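Local coordinates for uncharacterized protein (Desulfotomaculum acetoxidans, PDB 3U4Y), which is of unknown function but folds as a seven-bladed beta-propeller related to the lactonase family, at residues Phe42-Asp50 with Met86-Asp95; Ile135-Asp146 with Phe179-Ala190. All coordinates share one frame; numbering follows the deposited sequence.

Interaction 1: Phe42-Asp50 with Met86-Asp95; sequences FVDTAITSD and MADVDITPDD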
loop_
_atom_site.group_PDB
_atom_site.type_symbol
_atom_site.label_atom_id
_atom_site.label_comp_id
_atom_site.label_asym_id
_atom_site.label_seq_id
_atom_site.Cartn_x
_atom_site.Cartn_y
_atom_site.Cartn_z
ATOM N N PHE A 42 -1.339 4.826 -14.547
ATOM C CA PHE A 42 -1.562 3.960 -13.375
ATOM C C PHE A 42 -0.499 4.037 -12.270
ATOM O O PHE A 42 0.697 4.132 -12.541
ATOM C CB PHE A 42 -1.742 2.501 -13.797
ATOM C CG PHE A 42 -3.053 2.218 -14.479
ATOM C CD1 PHE A 42 -4.214 2.859 -14.080
ATOM C CD2 PHE A 42 -3.121 1.303 -15.527
ATOM C CE1 PHE A 42 -5.418 2.594 -14.712
ATOM C CE2 PHE A 42 -4.317 1.038 -16.163
ATOM C CZ PHE A 42 -5.466 1.687 -15.756
ATOM N N VAL A 43 -0.955 3.973 -11.020
ATOM C CA VAL A 43 -0.058 4.066 -9.873
ATOM C C VAL A 43 -0.171 2.860 -8.931
ATOM O O VAL A 43 0.692 1.991 -8.948
ATOM C CB VAL A 43 -0.221 5.407 -9.095
ATOM C CG1 VAL A 43 0.819 5.512 -8.007
ATOM C CG2 VAL A 43 -0.099 6.607 -10.044
ATOM N N ASP A 44 -1.229 2.804 -8.124
ATOM C CA ASP A 44 -1.360 1.758 -7.094
ATOM C C ASP A 44 -2.657 0.952 -7.257
ATOM O O ASP A 44 -3.510 1.308 -8.073
ATOM C CB ASP A 44 -1.274 2.371 -5.678
ATOM C CG ASP A 44 -0.878 1.352 -4.605
ATOM O OD1 ASP A 44 -1.367 1.459 -3.450
ATOM O OD2 ASP A 44 -0.066 0.451 -4.913
ATOM N N THR A 45 -2.780 -0.135 -6.484
ATOM C CA THR A 45 -3.975 -0.990 -6.451
ATOM C C THR A 45 -4.315 -1.441 -5.050
ATOM O O THR A 45 -3.439 -1.633 -4.201
ATOM C CB THR A 45 -3.794 -2.319 -7.217
ATOM O OG1 THR A 45 -2.417 -2.714 -7.199
ATOM C CG2 THR A 45 -4.262 -2.204 -8.619
ATOM N N ALA A 46 -5.603 -1.655 -4.829
ATOM C CA ALA A 46 -6.071 -2.356 -3.645
ATOM C C ALA A 46 -6.884 -3.534 -4.134
ATOM O O ALA A 46 -7.218 -3.594 -5.307
ATOM C CB ALA A 46 -6.910 -1.453 -2.782
ATOM N N ILE A 47 -7.158 -4.473 -3.235
ATOM C CA ILE A 47 -8.005 -5.633 -3.509
ATOM C C ILE A 47 -8.952 -5.819 -2.338
ATOM O O ILE A 47 -8.725 -5.300 -1.253
ATOM C CB ILE A 47 -7.183 -6.911 -3.740
ATOM C CG1 ILE A 47 -7.994 -7.936 -4.501
ATOM C CG2 ILE A 47 -6.736 -7.498 -2.441
ATOM C CD1 ILE A 47 -7.147 -9.028 -5.064
ATOM N N THR A 48 -10.018 -6.561 -2.551
ATOM C CA THR A 48 -11.091 -6.609 -1.563
ATOM C C THR A 48 -10.950 -7.822 -0.582
ATOM O O THR A 48 -10.291 -8.810 -0.918
ATOM C CB THR A 48 -12.459 -6.409 -2.321
ATOM O OG1 THR A 48 -13.074 -5.182 -1.896
ATOM C CG2 THR A 48 -13.420 -7.616 -2.240
ATOM N N SER A 49 -11.471 -7.725 0.645
ATOM C CA SER A 49 -11.375 -8.859 1.588
ATOM C C SER A 49 -11.863 -10.093 0.883
ATOM O O SER A 49 -11.136 -11.071 0.687
ATOM C CB SER A 49 -12.301 -8.666 2.779
ATOM O OG SER A 49 -11.807 -7.705 3.681
ATOM N N ASP A 50 -13.161 -10.016 0.593
ATOM C CA ASP A 50 -13.898 -10.791 -0.398
ATOM C C ASP A 50 -12.996 -11.334 -1.509
ATOM O O ASP A 50 -13.105 -12.508 -1.868
ATOM C CB ASP A 50 -14.991 -9.867 -0.952
ATOM C CG ASP A 50 -15.912 -10.547 -1.913
ATOM O OD1 ASP A 50 -17.077 -10.106 -2.018
ATOM O OD2 ASP A 50 -15.480 -11.509 -2.576
HETATM N N MSE A 86 -4.422 10.979 -8.130
HETATM C CA MSE A 86 -4.532 9.867 -7.194
HETATM C C MSE A 86 -3.279 9.004 -7.156
HETATM O O MSE A 86 -2.620 8.841 -8.182
HETATM C CB MSE A 86 -5.680 8.962 -7.621
HETATM C CG MSE A 86 -7.045 9.520 -7.374
HETATM SE SE MSE A 86 -8.339 8.576 -8.464
HETATM C CE MSE A 86 -9.669 10.002 -8.581
ATOM N N ALA A 87 -2.961 8.428 -5.993
ATOM C CA ALA A 87 -1.851 7.478 -5.927
ATOM C C ALA A 87 -2.068 6.312 -4.949
ATOM O O ALA A 87 -2.665 5.318 -5.335
ATOM C CB ALA A 87 -0.512 8.188 -5.695
ATOM N N ASP A 88 -1.587 6.392 -3.707
ATOM C CA ASP A 88 -1.813 5.269 -2.791
ATOM C C ASP A 88 -3.328 5.101 -2.618
ATOM O O ASP A 88 -4.085 6.081 -2.692
ATOM C CB ASP A 88 -1.070 5.428 -1.431
ATOM C CG ASP A 88 -0.806 4.066 -0.711
ATOM O OD1 ASP A 88 -1.111 2.991 -1.279
ATOM O OD2 ASP A 88 -0.276 4.066 0.427
ATOM N N VAL A 89 -3.765 3.850 -2.450
ATOM C CA VAL A 89 -5.148 3.548 -2.095
ATOM C C VAL A 89 -5.217 2.531 -1.008
ATOM O O VAL A 89 -4.432 1.584 -0.975
ATOM C CB VAL A 89 -5.934 2.884 -3.233
ATOM C CG1 VAL A 89 -7.070 3.762 -3.664
ATOM C CG2 VAL A 89 -5.017 2.498 -4.377
ATOM N N ASP A 90 -6.197 2.713 -0.141
ATOM C CA ASP A 90 -6.610 1.662 0.766
ATOM C C ASP A 90 -8.113 1.537 0.697
ATOM O O ASP A 90 -8.797 2.477 0.309
ATOM C CB ASP A 90 -6.183 1.953 2.203
ATOM C CG ASP A 90 -5.748 0.697 2.941
ATOM O OD1 ASP A 90 -5.463 -0.319 2.258
ATOM O OD2 ASP A 90 -5.685 0.725 4.194
ATOM N N ILE A 91 -8.612 0.363 1.063
ATOM C CA ILE A 91 -10.040 0.122 1.174
ATOM C C ILE A 91 -10.385 0.026 2.644
ATOM O O ILE A 91 -9.569 -0.435 3.443
ATOM C CB ILE A 91 -10.421 -1.192 0.521
ATOM C CG1 ILE A 91 -9.389 -1.548 -0.550
ATOM C CG2 ILE A 91 -11.825 -1.102 -0.018
ATOM C CD1 ILE A 91 -9.953 -1.804 -1.928
ATOM N N THR A 92 -11.583 0.472 3.003
ATOM C CA THR A 92 -12.058 0.328 4.360
ATOM C C THR A 92 -12.166 -1.154 4.624
ATOM O O THR A 92 -12.259 -1.940 3.673
ATOM C CB THR A 92 -13.418 0.965 4.513
ATOM O OG1 THR A 92 -14.251 0.533 3.437
ATOM C CG2 THR A 92 -13.297 2.459 4.466
ATOM N N PRO A 93 -12.191 -1.548 5.911
ATOM C CA PRO A 93 -12.075 -2.977 6.210
ATOM C C PRO A 93 -13.338 -3.732 5.781
ATOM O O PRO A 93 -13.266 -4.933 5.515
ATOM C CB PRO A 93 -11.944 -2.997 7.727
ATOM C CG PRO A 93 -12.403 -1.642 8.204
ATOM C CD PRO A 93 -12.794 -0.817 7.041
ATOM N N ASP A 94 -14.471 -3.027 5.710
ATOM C CA ASP A 94 -15.732 -3.608 5.248
ATOM C C ASP A 94 -15.898 -3.647 3.725
ATOM O O ASP A 94 -16.938 -4.045 3.227
ATOM C CB ASP A 94 -16.925 -2.881 5.874
ATOM C CG ASP A 94 -17.041 -1.445 5.413
ATOM O OD1 ASP A 94 -16.450 -1.106 4.361
ATOM O OD2 ASP A 94 -17.730 -0.655 6.098
ATOM N N ASP A 95 -14.891 -3.211 2.986
ATOM C CA ASP A 95 -14.929 -3.319 1.535
ATOM C C ASP A 95 -15.930 -2.360 0.881
ATOM O O ASP A 95 -16.153 -2.426 -0.321
ATOM C CB ASP A 95 -15.266 -4.751 1.133
ATOM C CG ASP A 95 -14.117 -5.731 1.364
ATOM O OD1 ASP A 95 -12.949 -5.389 1.086
ATOM O OD2 ASP A 95 -14.390 -6.870 1.804
#
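V43 CG1 meets A87 CB at 3.8 Å where two nearly parallel strands, 42-47 and 89-91, begin to run together, their axes coming within 6.2 Å. Each is the first strand of its own four-stranded antiparallel sheet, so the contact joins the inner edges of two successive propeller blades. A chi1 of -174° swings CG1 of V43 anti to the backbone N, while CG2 turns to the carbonyl O of M86. Further along, A46 CB lies 4.5 Å from V89 CB, and I91 also turns toward strand 42-47. Alongside these methyls the buried part holds two carboxylates. D44 lays its CB against the carbonyl O of A87, and T57 OG1, from the strand next to 42-47, bonds to both D44 N and A87 O. The carboxylates of D44 and D88 run side by side, pointing the same way with their planes 56° apart and D44 OD1 2.7 Å from D88 OD1; D88 OD2 also accepts the backbone N-H of I133 from the following blade. The other end is looser and nearer solvent. There the strands give way to a loop and a turn, and P93 and D50 are exposed. D95, which closes the type I turn begun at T92, sends its carboxylate to the chain at T48-S49. S49 N donates to D95 OD1 at 2.8 Å, nearly straight at 167°, reaching the oxygen on its syn side, and T48 OG1 adds a weak bond of 3.0 Å to D95 OD1. At the rim, then, one carboxylate ties the loop after strand 42-47 to the turn of the next blade, whereas in the buried part the closeness of D44 and D88 would probably raise the pKa of at least one of them.

Interaction 2: Ile135-Asp146 with Phe179-Ala190; sequences ISPNGNGLILID and FNITFTPDGNFA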
loop_
_atom_site.group_PDB
_atom_site.type_symbol
_atom_site.label_atom_id
_atom_site.label_comp_id
_atom_site.label_asym_id
_atom_site.label_seq_id
_atom_site.Cartn_x
_atom_site.Cartn_y
_atom_site.Cartn_z
ATOM N N ILE A 135 -5.679 2.834 6.194
ATOM C CA ILE A 135 -6.929 2.809 6.943
ATOM C C ILE A 135 -6.899 1.709 8.003
ATOM O O ILE A 135 -6.551 0.561 7.702
ATOM C CB ILE A 135 -8.132 2.621 5.993
ATOM C CG1 ILE A 135 -8.080 3.680 4.889
ATOM C CG2 ILE A 135 -9.447 2.679 6.752
ATOM C CD1 ILE A 135 -9.090 3.497 3.789
ATOM N N SER A 136 -7.245 2.048 9.242
ATOM C CA SER A 136 -7.256 1.026 10.285
ATOM C C SER A 136 -8.302 -0.079 10.055
ATOM O O SER A 136 -9.482 0.194 9.752
ATOM C CB SER A 136 -7.443 1.645 11.666
ATOM O OG SER A 136 -8.698 2.288 11.754
ATOM N N PRO A 137 -7.865 -1.337 10.212
ATOM C CA PRO A 137 -8.746 -2.497 10.088
ATOM C C PRO A 137 -9.748 -2.627 11.253
ATOM O O PRO A 137 -10.676 -3.389 11.131
ATOM C CB PRO A 137 -7.762 -3.673 10.052
ATOM C CG PRO A 137 -6.380 -3.058 9.731
ATOM C CD PRO A 137 -6.458 -1.733 10.413
ATOM N N ASN A 138 -9.578 -1.895 12.351
ATOM C CA ASN A 138 -10.566 -1.912 13.439
ATOM C C ASN A 138 -11.988 -1.880 12.937
ATOM O O ASN A 138 -12.809 -2.690 13.336
ATOM C CB ASN A 138 -10.437 -0.697 14.373
ATOM C CG ASN A 138 -9.114 -0.636 15.093
ATOM O OD1 ASN A 138 -8.787 0.376 15.719
ATOM N ND2 ASN A 138 -8.338 -1.710 15.009
ATOM N N GLY A 139 -12.280 -0.915 12.078
ATOM C CA GLY A 139 -13.642 -0.496 11.860
ATOM C C GLY A 139 -13.912 0.806 12.595
ATOM O O GLY A 139 -15.026 1.328 12.571
ATOM N N ASN A 140 -12.892 1.341 13.257
ATOM C CA ASN A 140 -13.046 2.615 13.937
ATOM C C ASN A 140 -12.880 3.740 12.946
ATOM O O ASN A 140 -13.150 4.895 13.270
ATOM C CB ASN A 140 -12.044 2.771 15.077
ATOM C CG ASN A 140 -10.618 2.844 14.588
ATOM O OD1 ASN A 140 -10.368 2.876 13.385
ATOM N ND2 ASN A 140 -9.671 2.878 15.519
ATOM N N GLY A 141 -12.420 3.396 11.742
ATOM C CA GLY A 141 -12.375 4.339 10.631
ATOM C C GLY A 141 -11.320 5.436 10.685
ATOM O O GLY A 141 -11.474 6.506 10.095
ATOM N N LEU A 142 -10.239 5.165 11.401
ATOM C CA LEU A 142 -9.121 6.076 11.468
ATOM C C LEU A 142 -8.249 5.973 10.226
ATOM O O LEU A 142 -7.977 4.876 9.732
ATOM C CB LEU A 142 -8.280 5.753 12.683
ATOM C CG LEU A 142 -6.885 6.363 12.637
ATOM C CD1 LEU A 142 -6.985 7.865 12.909
ATOM C CD2 LEU A 142 -5.979 5.639 13.623
ATOM N N ILE A 143 -7.798 7.131 9.754
ATOM C CA ILE A 143 -6.928 7.249 8.596
ATOM C C ILE A 143 -5.697 8.089 8.929
ATOM O O ILE A 143 -5.782 9.143 9.554
ATOM C CB ILE A 143 -7.635 7.991 7.469
ATOM C CG1 ILE A 143 -8.831 7.197 6.967
ATOM C CG2 ILE A 143 -6.665 8.274 6.336
ATOM C CD1 ILE A 143 -9.813 8.049 6.204
ATOM N N LEU A 144 -4.552 7.629 8.471
ATOM C CA LEU A 144 -3.316 8.321 8.724
ATOM C C LEU A 144 -2.568 8.411 7.430
ATOM O O LEU A 144 -2.577 7.469 6.642
ATOM C CB LEU A 144 -2.458 7.520 9.703
ATOM C CG LEU A 144 -2.375 7.793 11.205
ATOM C CD1 LEU A 144 -3.680 8.282 11.801
ATOM C CD2 LEU A 144 -1.922 6.504 11.849
ATOM N N ILE A 145 -1.886 9.536 7.233
ATOM C CA ILE A 145 -1.095 9.775 6.037
ATOM C C ILE A 145 0.225 10.352 6.472
ATOM O O ILE A 145 0.311 10.950 7.534
ATOM C CB ILE A 145 -1.772 10.811 5.127
ATOM C CG1 ILE A 145 -1.951 12.121 5.897
ATOM C CG2 ILE A 145 -3.103 10.289 4.601
ATOM C CD1 ILE A 145 -2.148 13.322 5.041
ATOM N N ASP A 146 1.250 10.177 5.648
ATOM C CA ASP A 146 2.555 10.792 5.880
ATOM C C ASP A 146 2.640 12.235 5.370
ATOM O O ASP A 146 2.032 12.591 4.370
ATOM C CB ASP A 146 3.639 9.970 5.196
ATOM C CG ASP A 146 3.669 8.546 5.679
ATOM O OD1 ASP A 146 3.748 7.626 4.840
ATOM O OD2 ASP A 146 3.611 8.346 6.904
ATOM N N PHE A 179 7.366 8.251 4.722
ATOM C CA PHE A 179 7.014 7.922 3.335
ATOM C C PHE A 179 5.845 6.940 3.158
ATOM O O PHE A 179 4.955 7.208 2.376
ATOM C CB PHE A 179 8.247 7.429 2.572
ATOM C CG PHE A 179 7.992 7.139 1.116
ATOM C CD1 PHE A 179 7.778 8.163 0.217
ATOM C CD2 PHE A 179 7.994 5.837 0.643
ATOM C CE1 PHE A 179 7.556 7.895 -1.130
ATOM C CE2 PHE A 179 7.772 5.563 -0.707
ATOM C CZ PHE A 179 7.550 6.592 -1.594
ATOM N N ASN A 180 5.850 5.813 3.867
ATOM C CA ASN A 180 4.736 4.870 3.808
ATOM C C ASN A 180 4.271 4.466 5.209
ATOM O O ASN A 180 5.061 4.469 6.137
ATOM C CB ASN A 180 5.124 3.635 2.988
ATOM C CG ASN A 180 3.913 2.898 2.432
ATOM O OD1 ASN A 180 2.763 3.358 2.545
ATOM N ND2 ASN A 180 4.163 1.759 1.812
ATOM N N ILE A 181 2.992 4.134 5.363
ATOM C CA ILE A 181 2.451 3.712 6.655
ATOM C C ILE A 181 1.769 2.384 6.468
ATOM O O ILE A 181 1.251 2.103 5.394
ATOM C CB ILE A 181 1.340 4.635 7.176
ATOM C CG1 ILE A 181 1.678 6.092 7.016
ATOM C CG2 ILE A 181 1.091 4.411 8.618
ATOM C CD1 ILE A 181 0.455 6.925 7.192
ATOM N N THR A 182 1.740 1.584 7.526
ATOM C CA THR A 182 1.113 0.266 7.512
ATOM C C THR A 182 0.636 -0.043 8.927
ATOM O O THR A 182 1.377 0.159 9.886
ATOM C CB THR A 182 2.102 -0.829 7.071
ATOM O OG1 THR A 182 2.387 -0.708 5.671
ATOM C CG2 THR A 182 1.511 -2.168 7.307
ATOM N N PHE A 183 -0.606 -0.502 9.066
ATOM C CA PHE A 183 -1.133 -0.857 10.382
ATOM C C PHE A 183 -0.785 -2.292 10.722
ATOM O O PHE A 183 -0.365 -3.069 9.869
ATOM C CB PHE A 183 -2.650 -0.736 10.409
ATOM C CG PHE A 183 -3.157 0.642 10.698
ATOM C CD1 PHE A 183 -3.285 1.092 11.999
ATOM C CD2 PHE A 183 -3.546 1.481 9.673
ATOM C CE1 PHE A 183 -3.773 2.365 12.272
ATOM C CE2 PHE A 183 -4.029 2.746 9.946
ATOM C CZ PHE A 183 -4.144 3.184 11.253
ATOM N N THR A 184 -0.970 -2.650 11.980
ATOM C CA THR A 184 -0.969 -4.048 12.350
ATOM C C THR A 184 -2.372 -4.565 12.087
ATOM O O THR A 184 -3.334 -3.806 12.166
ATOM C CB THR A 184 -0.616 -4.231 13.827
ATOM O OG1 THR A 184 -1.402 -3.328 14.622
ATOM C CG2 THR A 184 0.859 -3.954 14.041
ATOM N N PRO A 185 -2.500 -5.858 11.777
ATOM C CA PRO A 185 -3.787 -6.430 11.409
ATOM C C PRO A 185 -4.901 -6.104 12.397
ATOM O O PRO A 185 -6.070 -6.194 12.026
ATOM C CB PRO A 185 -3.496 -7.909 11.401
ATOM C CG PRO A 185 -2.077 -8.013 11.082
ATOM C CD PRO A 185 -1.437 -6.872 11.770
ATOM N N ASP A 186 -4.543 -5.722 13.622
ATOM C CA ASP A 186 -5.515 -5.431 14.689
ATOM C C ASP A 186 -5.753 -3.942 14.915
ATOM O O ASP A 186 -6.602 -3.572 15.726
ATOM C CB ASP A 186 -5.118 -6.102 16.009
ATOM C CG ASP A 186 -3.635 -5.941 16.347
ATOM O OD1 ASP A 186 -2.821 -6.801 15.923
ATOM O OD2 ASP A 186 -3.283 -4.965 17.053
ATOM N N GLY A 187 -4.998 -3.103 14.203
ATOM C CA GLY A 187 -5.178 -1.661 14.224
ATOM C C GLY A 187 -4.683 -0.933 15.463
ATOM O O GLY A 187 -5.064 0.220 15.722
ATOM N N ASN A 188 -3.828 -1.597 16.231
ATOM C CA ASN A 188 -3.394 -1.069 17.517
ATOM C C ASN A 188 -2.027 -0.402 17.453
ATOM O O ASN A 188 -1.647 0.361 18.344
ATOM C CB ASN A 188 -3.381 -2.181 18.545
ATOM C CG ASN A 188 -4.758 -2.703 18.840
ATOM O OD1 ASN A 188 -5.717 -1.938 18.950
ATOM N ND2 ASN A 188 -4.870 -4.018 18.963
ATOM N N PHE A 189 -1.295 -0.699 16.391
ATOM C CA PHE A 189 -0.071 0.012 16.093
ATOM C C PHE A 189 -0.025 0.350 14.620
ATOM O O PHE A 189 -0.624 -0.338 13.799
ATOM C CB PHE A 189 1.142 -0.836 16.449
ATOM C CG PHE A 189 1.142 -1.302 17.851
ATOM C CD1 PHE A 189 1.572 -0.470 18.863
ATOM C CD2 PHE A 189 0.703 -2.570 18.170
ATOM C CE1 PHE A 189 1.571 -0.897 20.174
ATOM C CE2 PHE A 189 0.701 -3.007 19.485
ATOM C CZ PHE A 189 1.133 -2.170 20.485
ATOM N N ALA A 190 0.694 1.416 14.296
ATOM C CA ALA A 190 0.992 1.738 12.912
ATOM C C ALA A 190 2.489 1.853 12.780
ATOM O O ALA A 190 3.159 2.220 13.733
ATOM C CB ALA A 190 0.323 3.031 12.524
#
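The ring of F183 is sandwiched: S136 covers one face and A190 the other. S136 CB makes a CH-pi contact, 3.9 Å from the ring centroid and 19° off the normal, while A190 CB sits over the opposite face, displaced toward the rim. At the edge, near the ring plane, L142 CD2 approaches F183 CZ at 3.9 Å, its side chain crossing the phenylalanine at about a right angle. L144 CD2 comes in obliquely to the same CZ and also reaches the methyl of A190. A chi1 of -85°, with CG anti to the carbonyl carbon, carries the ring across to this pocket, and P137 CD packs on F183 CB at 3.9 Å where the side chain leaves the backbone. In fold terms, F183 is a residue of the innermost strand of one propeller blade, 178-183, plugged into the beta-hairpin that joins the first two strands of the preceding blade. That hairpin is braced from within: L142 N donates to N140 OD1 at 3.0 Å, an Asx turn, and the N-H arrives from well above the carbonyl plane. A backbone bond from S136 N to L142 O ties the residue over the ring face to the start of strand 142-147. Beyond F183 the two hairpin turns lie against each other. P137 CB rests on P185 O at 3.6 Å, and N138 ND2 makes a weak, bent bond to D186 O beside G187, whose lack of a side chain lets the asparagine amide come close to CA. Toward the other end the strands 142-146 and 179-183 run roughly antiparallel, at 156°; I181 CD1 packs on L144 CB at 3.9 Å, and D146 slides past I181 in the opposite direction.

How the interactions relate
The two contacts come in series along the chain, interaction 1 closing before interaction 2 opens, and their centres are about 13 Å apart. Each is a seam between consecutive blades: 42-50 with 86-95 joins the first of these sheets to the second, and 135-146 with 179-190 joins the third to the fourth. The seam between them is bridged directly, since D90 OD2 probably bonds to I135 N and P93 packs on S136 and P137. Four neighbouring blades are thus linked in sequence around the propeller. Just past interaction 1, the disulfide C51-C322 fastens this arc to the sheet containing strand 319-321, where the chain's two ends meet.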